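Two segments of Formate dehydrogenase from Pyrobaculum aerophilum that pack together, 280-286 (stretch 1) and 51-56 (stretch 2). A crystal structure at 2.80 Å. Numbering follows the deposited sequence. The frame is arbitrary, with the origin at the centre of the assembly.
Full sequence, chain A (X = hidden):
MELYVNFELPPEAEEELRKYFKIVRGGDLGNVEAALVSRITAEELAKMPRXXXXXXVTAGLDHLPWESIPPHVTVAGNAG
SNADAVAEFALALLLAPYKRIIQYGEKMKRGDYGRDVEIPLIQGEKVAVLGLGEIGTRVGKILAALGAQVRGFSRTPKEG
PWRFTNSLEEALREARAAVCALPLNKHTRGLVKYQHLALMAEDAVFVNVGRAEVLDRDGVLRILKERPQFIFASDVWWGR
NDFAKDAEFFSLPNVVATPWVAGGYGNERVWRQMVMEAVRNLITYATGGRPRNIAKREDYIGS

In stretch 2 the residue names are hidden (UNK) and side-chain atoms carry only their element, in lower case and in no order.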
# COMPACT_ATOMS: atom_id res chain seq x y z
N ARG A 280 -2.61 -29.47 10.10
CA ARG A 280 -1.32 -29.78 10.71
C ARG A 280 -1.37 -29.66 12.23
O ARG A 280 -0.75 -30.45 12.93
CB ARG A 280 -0.21 -28.89 10.15
CG ARG A 280 -0.06 -29.06 8.66
CD ARG A 280 1.30 -28.64 8.14
NE ARG A 280 1.24 -28.41 6.70
CZ ARG A 280 0.80 -27.28 6.14
NH1 ARG A 280 0.39 -26.28 6.91
NH2 ARG A 280 0.75 -27.17 4.82
N ASN A 281 -2.13 -28.70 12.72
CA ASN A 281 -2.22 -28.49 14.15
C ASN A 281 -3.00 -29.60 14.82
O ASN A 281 -2.73 -30.01 15.95
CB ASN A 281 -2.88 -27.15 14.43
CG ASN A 281 -2.67 -26.69 15.86
OD1 ASN A 281 -1.54 -26.61 16.32
ND2 ASN A 281 -3.76 -26.40 16.56
N LEU A 282 -3.99 -30.08 14.10
CA LEU A 282 -4.86 -31.12 14.59
C LEU A 282 -4.07 -32.42 14.73
O LEU A 282 -4.24 -33.17 15.68
CB LEU A 282 -6.01 -31.26 13.61
CG LEU A 282 -7.18 -32.19 13.85
CD1 LEU A 282 -7.50 -32.21 15.30
CD2 LEU A 282 -8.37 -31.71 13.01
N ILE A 283 -3.18 -32.65 13.77
CA ILE A 283 -2.37 -33.85 13.76
C ILE A 283 -1.37 -33.87 14.91
O ILE A 283 -1.12 -34.93 15.49
CB ILE A 283 -1.64 -34.01 12.42
CG1 ILE A 283 -2.67 -34.27 11.32
CG2 ILE A 283 -0.66 -35.15 12.48
CD1 ILE A 283 -2.09 -34.25 9.94
N THR A 284 -0.79 -32.71 15.22
CA THR A 284 0.15 -32.68 16.33
C THR A 284 -0.63 -32.93 17.61
O THR A 284 -0.10 -33.47 18.58
CB THR A 284 0.93 -31.35 16.46
OG1 THR A 284 0.76 -30.83 17.78
CG2 THR A 284 0.47 -30.34 15.41
N TYR A 285 -1.89 -32.54 17.62
CA TYR A 285 -2.70 -32.82 18.78
C TYR A 285 -2.88 -34.33 18.81
O TYR A 285 -2.68 -34.98 19.83
CB TYR A 285 -4.07 -32.18 18.67
CG TYR A 285 -5.07 -32.83 19.59
CD1 TYR A 285 -5.11 -32.50 20.95
CD2 TYR A 285 -5.93 -33.83 19.12
CE1 TYR A 285 -5.98 -33.15 21.81
CE2 TYR A 285 -6.79 -34.48 19.97
CZ TYR A 285 -6.82 -34.14 21.32
OH TYR A 285 -7.68 -34.77 22.17
N ALA A 286 -3.26 -34.89 17.66
CA ALA A 286 -3.48 -36.32 17.53
C ALA A 286 -2.27 -37.15 17.93
O ALA A 286 -2.40 -38.18 18.59
CB ALA A 286 -3.88 -36.65 16.10
N UNK A 51 -16.54 -35.45 22.57
CA UNK A 51 -15.70 -34.49 21.89
C UNK A 51 -14.73 -33.95 22.93
O UNK A 51 -15.14 -33.56 24.04
c UNK A 51 -16.53 -33.34 21.32
c UNK A 51 -16.84 -31.17 20.16
c UNK A 51 -15.80 -32.21 20.58
c UNK A 51 -15.05 -32.74 19.36
N UNK A 52 -13.44 -33.94 22.59
CA UNK A 52 -12.44 -33.45 23.53
C UNK A 52 -11.54 -32.36 22.93
O UNK A 52 -10.80 -31.71 23.66
n UNK A 52 -13.47 -38.56 24.53
c UNK A 52 -11.64 -36.94 24.99
c UNK A 52 -12.54 -38.01 25.56
c UNK A 52 -12.46 -35.78 24.47
c UNK A 52 -11.60 -34.62 24.01
N UNK A 53 -11.62 -32.18 21.61
CA UNK A 53 -10.82 -31.16 20.94
C UNK A 53 -11.58 -30.59 19.75
O UNK A 53 -12.30 -31.31 19.08
c UNK A 53 -7.45 -29.96 17.77
c UNK A 53 -7.98 -29.74 20.49
c UNK A 53 -7.11 -28.85 19.86
c UNK A 53 -9.50 -31.76 20.45
c UNK A 53 -8.32 -30.86 18.40
c UNK A 53 -6.84 -28.96 18.51
c UNK A 53 -8.59 -30.76 19.76
N UNK A 54 -11.44 -29.30 19.50
CA UNK A 54 -12.11 -28.66 18.38
C UNK A 54 -11.15 -27.71 17.67
O UNK A 54 -10.80 -26.65 18.20
c UNK A 54 -14.44 -28.79 19.33
c UNK A 54 -13.34 -27.84 18.82
c UNK A 54 -13.88 -27.05 17.65
c UNK A 54 -15.70 -28.06 19.82
N UNK A 55 -10.72 -28.10 16.47
CA UNK A 55 -9.81 -27.28 15.68
C UNK A 55 -10.65 -26.45 14.74
O UNK A 55 -11.39 -26.99 13.91
n UNK A 55 -7.10 -25.13 14.50
c UNK A 55 -8.87 -28.14 14.84
c UNK A 55 -6.99 -26.46 14.69
o UNK A 55 -6.16 -26.96 15.45
c UNK A 55 -7.96 -27.33 13.91
N UNK A 56 -10.52 -25.13 14.86
CA UNK A 56 -11.25 -24.21 14.01
C UNK A 56 -10.34 -23.74 12.88
O UNK A 56 -9.16 -23.49 13.09
c UNK A 56 -12.52 -23.42 16.05
c UNK A 56 -12.64 -22.11 13.90
c UNK A 56 -11.75 -22.98 14.80

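Position 51 carries four side-chain carbons in a chain that forks at the second, and none of them comes within reach of the helix of stretch 1. A fork one carbon beyond CB identifies Leu51, which is buried but takes no part in this contact.

At position 52 four carbons run in a row and end in a nitrogen. The CA-to-CB bond points sideways and the end of the chain leads away from the helix, so that contact is confined to its base, where CB lies 4.3 Å from Tyr285 OH. The unbranched chain with its terminal nitrogen is that of Lys52.

Position 53 shows one carbon followed by a ring of six carbons, with no heteroatom attached. Its CB points toward the helix and lies 3.7 Å from Tyr285 CZ, while the ring lies flat against the tyrosine ring and has Asn281 ND2 and Leu282 CD1 at its edge. An all-carbon six-membered ring without a hydroxyl is Phe53. Its CE2 comes within 3.3 Å of Leu282 CD1.

The four carbons at position 54 fork at the first, and one arm is two carbons long. This β-branched pattern gives Ile54, whose CA-to-CB bond points away from the helix, as expected in a strand where successive side chains alternate.

Position 55 returns to the helix-facing side, with three carbons, the third bearing one oxygen and one nitrogen. The oxygen is 2.7 Å from Asn281 ND2, and CB is 4.0 Å from Leu282 CD2. A carboxamide on a chain of this length is Gln55. With OE1 turned to the helix, its NE2 donates to the backbone O of position 56 at 3.0 Å.

Position 56 has three side-chain carbons, one carrying the other two. This is Val56, out of reach of the helix.

The contact thus rests on two neighbouring patches. Tyr285 and Phe53 form a face-to-face stack, their centroids 4.2 Å apart and their planes 6° from parallel; Phe53 CB also sits over the tyrosine face, 4.0 Å from the ring centroid, adding a CH-pi interaction. One helical turn earlier, Asn281 ND2 donates a nearly linear hydrogen bond to Gln55 OE1 (2.7 Å, 169°), giving a polar partner to an oxygen in a buried setting. Leu282 joins the two patches, touching both Phe53 and Gln55. Alternation along stretch 2 brings positions 53 and 55 to the helix together, and 307 Å² of surface is buried in all.

Stretch 2 (51-56) LKFIQV
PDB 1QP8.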